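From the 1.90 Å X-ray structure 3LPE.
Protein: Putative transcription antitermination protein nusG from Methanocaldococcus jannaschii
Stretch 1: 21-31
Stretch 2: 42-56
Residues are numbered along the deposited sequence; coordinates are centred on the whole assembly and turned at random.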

ATOM      1  N   GLN A  21      -6.482 -12.080   2.248  1.00 25.94           N
ATOM      2  CA  GLN A  21      -5.039 -12.123   2.094  1.00 30.23           C
ATOM      3  C   GLN A  21      -4.452 -10.794   1.579  1.00 31.12           C
ATOM      4  O   GLN A  21      -3.301 -10.741   1.153  1.00 25.97           O
ATOM      5  CB  GLN A  21      -4.644 -13.239   1.116  1.00 22.01           C
ATOM      6  CG  GLN A  21      -4.993 -14.633   1.623  1.00 35.28           C
ATOM      7  CD  GLN A  21      -4.210 -14.994   2.850  1.00 44.24           C
ATOM      8  OE1 GLN A  21      -2.992 -14.833   2.878  1.00 38.62           O
ATOM      9  NE2 GLN A  21      -4.896 -15.484   3.881  1.00 37.14           N
ATOM     10  N   GLU A  22      -5.237  -9.736   1.612  1.00 23.60           N
ATOM     11  CA  GLU A  22      -4.835  -8.503   0.949  1.00 29.34           C
ATOM     12  C   GLU A  22      -3.561  -7.910   1.548  1.00 26.26           C
ATOM     13  O   GLU A  22      -2.597  -7.644   0.839  1.00 23.87           O
ATOM     14  CB  GLU A  22      -5.969  -7.485   0.988  1.00 19.78           C
ATOM     15  CG  GLU A  22      -7.275  -8.002   0.360  1.00 25.97           C
ATOM     16  CD  GLU A  22      -8.153  -8.765   1.337  1.00 28.32           C
ATOM     17  OE1 GLU A  22      -7.727  -9.027   2.485  1.00 23.77           O
ATOM     18  OE2 GLU A  22      -9.297  -9.078   0.952  1.00 26.30           O
ATOM     19  N   LYS A  23      -3.570  -7.697   2.850  1.00 22.24           N
ATOM     20  CA  LYS A  23      -2.397  -7.133   3.533  1.00 32.28           C
ATOM     21  C   LYS A  23      -1.194  -8.059   3.434  1.00 35.56           C
ATOM     22  O   LYS A  23      -0.073  -7.596   3.227  1.00 28.59           O
ATOM     23  CB  LYS A  23      -2.711  -6.849   5.005  1.00 34.84           C
ATOM     24  CG  LYS A  23      -3.537  -5.594   5.237  1.00 32.19           C
ATOM     25  CD  LYS A  23      -3.976  -5.535   6.698  1.00 35.97           C
ATOM     26  CE  LYS A  23      -4.826  -4.336   6.996  1.00 55.90           C
ATOM     27  NZ  LYS A  23      -5.182  -4.314   8.441  1.00 63.86           N
ATOM     28  N   ASN A  24      -1.424  -9.365   3.578  1.00 29.26           N
ATOM     29  CA  ASN A  24      -0.346 -10.336   3.436  1.00 26.50           C
ATOM     30  C   ASN A  24       0.324 -10.187   2.092  1.00 25.27           C
ATOM     31  O   ASN A  24       1.547 -10.128   2.000  1.00 24.15           O
ATOM     32  CB  ASN A  24      -0.848 -11.793   3.597  1.00 25.94           C
ATOM     33  CG  ASN A  24      -1.169 -12.156   5.043  1.00 47.84           C
ATOM     34  OD1 ASN A  24      -0.806 -11.444   5.973  1.00 42.77           O
ATOM     35  ND2 ASN A  24      -1.852 -13.285   5.232  1.00 50.29           N
ATOM     36  N   ILE A  25      -0.479 -10.103   1.035  1.00 20.46           N
ATOM     37  CA  ILE A  25       0.082 -10.006  -0.302  1.00 24.64           C
ATOM     38  C   ILE A  25       0.788  -8.644  -0.549  1.00 22.22           C
ATOM     39  O   ILE A  25       1.820  -8.586  -1.194  1.00 21.13           O
ATOM     40  CB  ILE A  25      -0.978 -10.310  -1.367  1.00 27.86           C
ATOM     41  CG1 ILE A  25      -1.163 -11.824  -1.451  1.00 29.10           C
ATOM     42  CG2 ILE A  25      -0.542  -9.785  -2.724  1.00 19.62           C
ATOM     43  CD1 ILE A  25      -2.539 -12.216  -1.863  1.00 33.98           C
ATOM     44  N   ALA A  26       0.222  -7.575  -0.015  1.00 21.09           N
ATOM     45  CA  ALA A  26       0.862  -6.257  -0.103  1.00 19.28           C
ATOM     46  C   ALA A  26       2.277  -6.333   0.491  1.00 24.92           C
ATOM     47  O   ALA A  26       3.195  -5.747  -0.054  1.00 25.15           O
ATOM     48  CB  ALA A  26       0.052  -5.236   0.646  1.00 19.05           C
ATOM     49  N   GLY A  27       2.419  -7.038   1.610  1.00 24.51           N
ATOM     50  CA  GLY A  27       3.709  -7.228   2.263  1.00 37.76           C
ATOM     51  C   GLY A  27       4.730  -7.993   1.432  1.00 40.45           C
ATOM     52  O   GLY A  27       5.883  -7.578   1.304  1.00 29.75           O
ATOM     53  N   LEU A  28       4.310  -9.124   0.873  1.00 29.12           N
ATOM     54  CA  LEU A  28       5.136  -9.893  -0.049  1.00 29.11           C
ATOM     55  C   LEU A  28       5.510  -9.077  -1.275  1.00 27.98           C
ATOM     56  O   LEU A  28       6.629  -9.164  -1.785  1.00 31.22           O
ATOM     57  CB  LEU A  28       4.397 -11.161  -0.502  1.00 28.27           C
ATOM     58  CG  LEU A  28       4.057 -12.126   0.631  1.00 40.39           C
ATOM     59  CD1 LEU A  28       3.221 -13.294   0.085  1.00 42.30           C
ATOM     60  CD2 LEU A  28       5.333 -12.626   1.318  1.00 34.04           C
ATOM     61  N   MET A  29       4.567  -8.292  -1.761  1.00 25.49           N
ATOM     62  CA  MET A  29       4.818  -7.468  -2.933  1.00 20.92           C
ATOM     63  C   MET A  29       5.918  -6.448  -2.642  1.00 27.52           C
ATOM     64  O   MET A  29       6.823  -6.246  -3.445  1.00 28.65           O
ATOM     65  CB  MET A  29       3.549  -6.722  -3.336  1.00 23.42           C
ATOM     66  CG  MET A  29       2.583  -7.550  -4.168  1.00 25.11           C
ATOM     67  SD  MET A  29       1.042  -6.666  -4.296  1.00 25.61           S
ATOM     68  CE  MET A  29       0.312  -7.397  -5.760  1.00 27.96           C
ATOM     69  N   ALA A  30       5.817  -5.784  -1.507  1.00 25.91           N
ATOM     70  CA  ALA A  30       6.784  -4.716  -1.195  1.00 34.01           C
ATOM     71  C   ALA A  30       8.196  -5.299  -1.103  1.00 33.05           C
ATOM     72  O   ALA A  30       9.153  -4.739  -1.623  1.00 35.81           O
ATOM     73  CB  ALA A  30       6.412  -4.013   0.098  1.00 23.34           C
ATOM     74  N   SER A  31       8.317  -6.442  -0.440  1.00 32.04           N
ATOM     75  CA  SER A  31       9.586  -7.145  -0.356  1.00 34.23           C
ATOM     76  C   SER A  31      10.120  -7.502  -1.737  1.00 43.07           C
ATOM     77  O   SER A  31      11.288  -7.261  -2.030  1.00 36.72           O
ATOM     78  CB  SER A  31       9.440  -8.406   0.502  1.00 35.07           C
ATOM     79  OG  SER A  31       9.096  -8.036   1.820  1.00 34.19           O
ATOM     80  N   SER A  42       3.943   2.278  -4.847  1.00 24.47           N
ATOM     81  CA  SER A  42       3.125   2.117  -3.656  1.00 24.84           C
ATOM     82  C   SER A  42       2.160   0.959  -3.851  1.00 21.77           C
ATOM     83  O   SER A  42       1.932   0.533  -4.969  1.00 21.35           O
ATOM     84  CB  SER A  42       2.366   3.400  -3.285  1.00 23.61           C
ATOM     85  OG  SER A  42       1.279   3.618  -4.166  1.00 28.25           O
ATOM     86  N   ILE A  43       1.646   0.450  -2.735  1.00 20.74           N
ATOM     87  CA  ILE A  43       0.752  -0.698  -2.723  1.00 27.36           C
ATOM     88  C   ILE A  43      -0.320  -0.372  -1.706  1.00 24.62           C
ATOM     89  O   ILE A  43      -0.024   0.064  -0.600  1.00 23.11           O
ATOM     90  CB  ILE A  43       1.487  -1.981  -2.308  1.00 30.30           C
ATOM     91  CG1 ILE A  43       2.650  -2.267  -3.259  1.00 27.70           C
ATOM     92  CG2 ILE A  43       0.554  -3.199  -2.369  1.00 24.00           C
ATOM     93  CD1 ILE A  43       3.697  -3.151  -2.624  1.00 36.51           C
ATOM     94  N   LEU A  44      -1.581  -0.528  -2.090  1.00 24.86           N
ATOM     95  CA  LEU A  44      -2.656  -0.090  -1.206  1.00 20.77           C
ATOM     96  C   LEU A  44      -3.665  -1.223  -0.995  1.00 25.92           C
ATOM     97  O   LEU A  44      -4.191  -1.786  -1.970  1.00 21.91           O
ATOM     98  CB  LEU A  44      -3.351   1.147  -1.812  1.00 23.41           C
ATOM     99  CG  LEU A  44      -4.693   1.547  -1.219  1.00 30.11           C
ATOM    100  CD1 LEU A  44      -4.472   2.287   0.054  1.00 30.41           C
ATOM    101  CD2 LEU A  44      -5.479   2.390  -2.195  1.00 41.05           C
ATOM    102  N   ALA A  45      -3.909  -1.560   0.267  1.00 22.09           N
ATOM    103  CA  ALA A  45      -4.879  -2.584   0.623  1.00 27.58           C
ATOM    104  C   ALA A  45      -5.924  -1.958   1.516  1.00 29.87           C
ATOM    105  O   ALA A  45      -5.663  -1.706   2.686  1.00 25.85           O
ATOM    106  CB  ALA A  45      -4.203  -3.771   1.320  1.00 23.93           C
ATOM    107  N   SER A  46      -7.094  -1.686   0.949  1.00 37.12           N
ATOM    108  CA  SER A  46      -8.198  -1.050   1.666  1.00 34.88           C
ATOM    109  C   SER A  46      -9.198  -2.083   2.165  1.00 41.42           C
ATOM    110  O   SER A  46      -9.548  -3.011   1.426  1.00 34.27           O
ATOM    111  CB  SER A  46      -8.925  -0.085   0.728  1.00 29.95           C
ATOM    112  OG  SER A  46     -10.174   0.303   1.271  1.00 40.17           O
ATOM    113  N   GLU A  47      -9.671  -1.906   3.397  1.00 39.33           N
ATOM    114  CA  GLU A  47     -10.656  -2.803   3.984  1.00 48.51           C
ATOM    115  C   GLU A  47     -11.955  -2.742   3.202  1.00 41.84           C
ATOM    116  O   GLU A  47     -12.761  -3.659   3.258  1.00 47.23           O
ATOM    117  CB  GLU A  47     -10.922  -2.448   5.450  1.00 51.02           C
ATOM    118  CG  GLU A  47      -9.807  -2.854   6.385  1.00 62.98           C
ATOM    119  CD  GLU A  47      -9.502  -4.335   6.310  1.00 77.69           C
ATOM    120  OE1 GLU A  47      -8.308  -4.707   6.340  1.00 86.40           O
ATOM    121  OE2 GLU A  47     -10.458  -5.132   6.212  1.00 82.10           O
ATOM    122  N   SER A  48     -12.165  -1.658   2.470  1.00 40.86           N
ATOM    123  CA  SER A  48     -13.420  -1.498   1.761  1.00 44.23           C
ATOM    124  C   SER A  48     -13.288  -2.094   0.363  1.00 44.28           C
ATOM    125  O   SER A  48     -14.186  -1.986  -0.475  1.00 43.55           O
ATOM    126  CB  SER A  48     -13.834  -0.022   1.726  1.00 38.66           C
ATOM    127  OG  SER A  48     -13.170   0.641   0.680  1.00 52.86           O
ATOM    128  N   LEU A  49     -12.166  -2.757   0.128  1.00 29.84           N
ATOM    129  CA  LEU A  49     -11.915  -3.377  -1.166  1.00 37.90           C
ATOM    130  C   LEU A  49     -11.370  -4.787  -1.007  1.00 33.95           C
ATOM    131  O   LEU A  49     -10.191  -5.036  -1.239  1.00 27.19           O
ATOM    132  CB  LEU A  49     -10.936  -2.538  -1.980  1.00 26.32           C
ATOM    133  CG  LEU A  49     -10.719  -3.014  -3.409  1.00 37.62           C
ATOM    134  CD1 LEU A  49     -12.068  -3.165  -4.095  1.00 42.95           C
ATOM    135  CD2 LEU A  49      -9.825  -2.038  -4.167  1.00 47.19           C
ATOM    136  N   LYS A  50     -12.231  -5.713  -0.607  1.00 27.81           N
ATOM    137  CA  LYS A  50     -11.772  -7.067  -0.310  1.00 40.84           C
ATOM    138  C   LYS A  50     -11.450  -7.851  -1.583  1.00 31.87           C
ATOM    139  O   LYS A  50     -12.162  -7.747  -2.585  1.00 29.69           O
ATOM    140  CB  LYS A  50     -12.818  -7.797   0.508  1.00 40.36           C
ATOM    141  CG  LYS A  50     -13.425  -6.948   1.603  1.00 53.02           C
ATOM    142  CD  LYS A  50     -14.817  -7.454   1.953  1.00 67.26           C
ATOM    143  CE  LYS A  50     -15.725  -6.326   2.438  1.00 77.13           C
ATOM    144  NZ  LYS A  50     -17.172  -6.676   2.286  1.00 70.55           N
ATOM    145  N   GLY A  51     -10.382  -8.634  -1.537  1.00 25.09           N
ATOM    146  CA  GLY A  51      -9.971  -9.447  -2.670  1.00 24.26           C
ATOM    147  C   GLY A  51      -9.118  -8.746  -3.700  1.00 24.63           C
ATOM    148  O   GLY A  51      -8.823  -9.320  -4.756  1.00 26.57           O
ATOM    149  N   TYR A  52      -8.700  -7.519  -3.402  1.00 22.82           N
ATOM    150  CA  TYR A  52      -7.858  -6.760  -4.335  1.00 21.80           C
ATOM    151  C   TYR A  52      -6.804  -5.927  -3.627  1.00 22.93           C
ATOM    152  O   TYR A  52      -7.018  -5.436  -2.535  1.00 24.04           O
ATOM    153  CB  TYR A  52      -8.706  -5.817  -5.191  1.00 22.75           C
ATOM    154  CG  TYR A  52      -9.666  -6.576  -6.049  1.00 29.58           C
ATOM    155  CD1 TYR A  52     -10.914  -6.937  -5.562  1.00 31.51           C
ATOM    156  CD2 TYR A  52      -9.306  -6.985  -7.321  1.00 24.80           C
ATOM    157  CE1 TYR A  52     -11.799  -7.669  -6.331  1.00 31.27           C
ATOM    158  CE2 TYR A  52     -10.187  -7.730  -8.098  1.00 23.92           C
ATOM    159  CZ  TYR A  52     -11.423  -8.060  -7.593  1.00 32.31           C
ATOM    160  OH  TYR A  52     -12.291  -8.791  -8.357  1.00 33.10           O
ATOM    161  N   VAL A  53      -5.673  -5.783  -4.284  1.00 19.55           N
ATOM    162  CA  VAL A  53      -4.617  -4.891  -3.817  1.00 25.33           C
ATOM    163  C   VAL A  53      -4.318  -3.963  -4.990  1.00 31.39           C
ATOM    164  O   VAL A  53      -4.285  -4.401  -6.152  1.00 25.71           O
ATOM    165  CB  VAL A  53      -3.361  -5.693  -3.394  1.00 19.02           C
ATOM    166  CG1 VAL A  53      -2.213  -4.772  -3.064  1.00 39.10           C
ATOM    167  CG2 VAL A  53      -3.687  -6.559  -2.174  1.00 27.84           C
ATOM    168  N   LEU A  54      -4.135  -2.680  -4.703  1.00 24.49           N
ATOM    169  CA  LEU A  54      -3.867  -1.699  -5.757  1.00 18.26           C
ATOM    170  C   LEU A  54      -2.374  -1.449  -5.818  1.00 26.59           C
ATOM    171  O   LEU A  54      -1.772  -1.211  -4.784  1.00 18.47           O
ATOM    172  CB  LEU A  54      -4.577  -0.395  -5.416  1.00 19.29           C
ATOM    173  CG  LEU A  54      -6.108  -0.514  -5.356  1.00 31.98           C
ATOM    174  CD1 LEU A  54      -6.758   0.818  -5.030  1.00 31.45           C
ATOM    175  CD2 LEU A  54      -6.666  -1.061  -6.656  1.00 28.14           C
ATOM    176  N   VAL A  55      -1.792  -1.474  -7.020  1.00 25.05           N
ATOM    177  CA  VAL A  55      -0.340  -1.367  -7.177  1.00 24.39           C
ATOM    178  C   VAL A  55      -0.047  -0.216  -8.117  1.00 23.19           C
ATOM    179  O   VAL A  55      -0.465  -0.227  -9.255  1.00 22.89           O
ATOM    180  CB  VAL A  55       0.284  -2.670  -7.748  1.00 24.53           C
ATOM    181  CG1 VAL A  55       1.806  -2.534  -7.969  1.00 21.58           C
ATOM    182  CG2 VAL A  55      -0.021  -3.877  -6.822  1.00 23.87           C
ATOM    183  N   GLU A  56       0.647   0.790  -7.605  1.00 25.11           N
ATOM    184  CA  GLU A  56       1.100   1.925  -8.413  1.00 25.64           C
ATOM    185  C   GLU A  56       2.501   1.607  -8.971  1.00 20.04           C
ATOM    186  O   GLU A  56       3.457   1.341  -8.218  1.00 30.78           O
ATOM    187  CB  GLU A  56       1.120   3.183  -7.542  1.00 29.69           C
ATOM    188  CG  GLU A  56       1.404   4.490  -8.288  1.00 29.93           C
ATOM    189  CD  GLU A  56       1.510   5.675  -7.351  1.00 23.90           C
ATOM    190  OE1 GLU A  56       1.362   6.817  -7.821  1.00 39.10           O
ATOM    191  OE2 GLU A  56       1.725   5.472  -6.146  1.00 35.52           O
TER

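The one hydrogen bond between the stretches sits at the start of the helix of residues 22-31: Gly51 N donates to Glu22 OE2 at 2.8 Å with an N-H...O angle of 162°, so the carboxylate holds the backbone of the type II turn Leu49-Tyr52. Glu22 reaches it by folding its side chain, with chi1 m and chi2 p, and OE2 also lies 3.4 Å from Lys50 CA. Gly51 has phi/psi of 85/7, where a CB would be jammed against the preceding carbonyl oxygen; the conformation itself calls for glycine.

A second, looser polar contact joins Lys23 to Glu47 at the exposed margin. Lys23 NZ and Glu47 OE1 form a long salt bridge of 3.8 Å; Lys23 CE is slightly closer to the same OE1, at 3.6 Å, so the lysine lies alongside the carboxylate and does not point its ammonium straight at it.

Inward, the packing is apolar. The helix packs along the paired strands 42-45 and 52-56, nearly antiparallel to the first (171°) and at 32° to the second. In the strands, Ile43, Ala45, Val53 and Val55 point toward the helix, whereas Leu44 and Leu54 point away, the alternation expected of extended chain; the reciprocal Leu44-Leu54 backbone hydrogen bonds (Leu44 N to Leu54 O, 2.8 Å; Leu54 N to Leu44 O, 2.9 Å) tie the strands together. Each of the two nearest CA pairs includes an alanine, Glu22 CA to Ala45 CA at 5.9 Å and Ala26 CA to Ile43 CA at 6.1 Å; Ala26 CB meets Ile43 CG2 at 3.7 Å. One turn on, Ile43 CD1 touches both Met29 CB (3.6 Å) and Ala30 CB (3.9 Å). The extended Met29 side chain then runs over the second strand, its SD 4.0 Å from Val53 CG1 and its CE 3.7 Å from Val55 CG2.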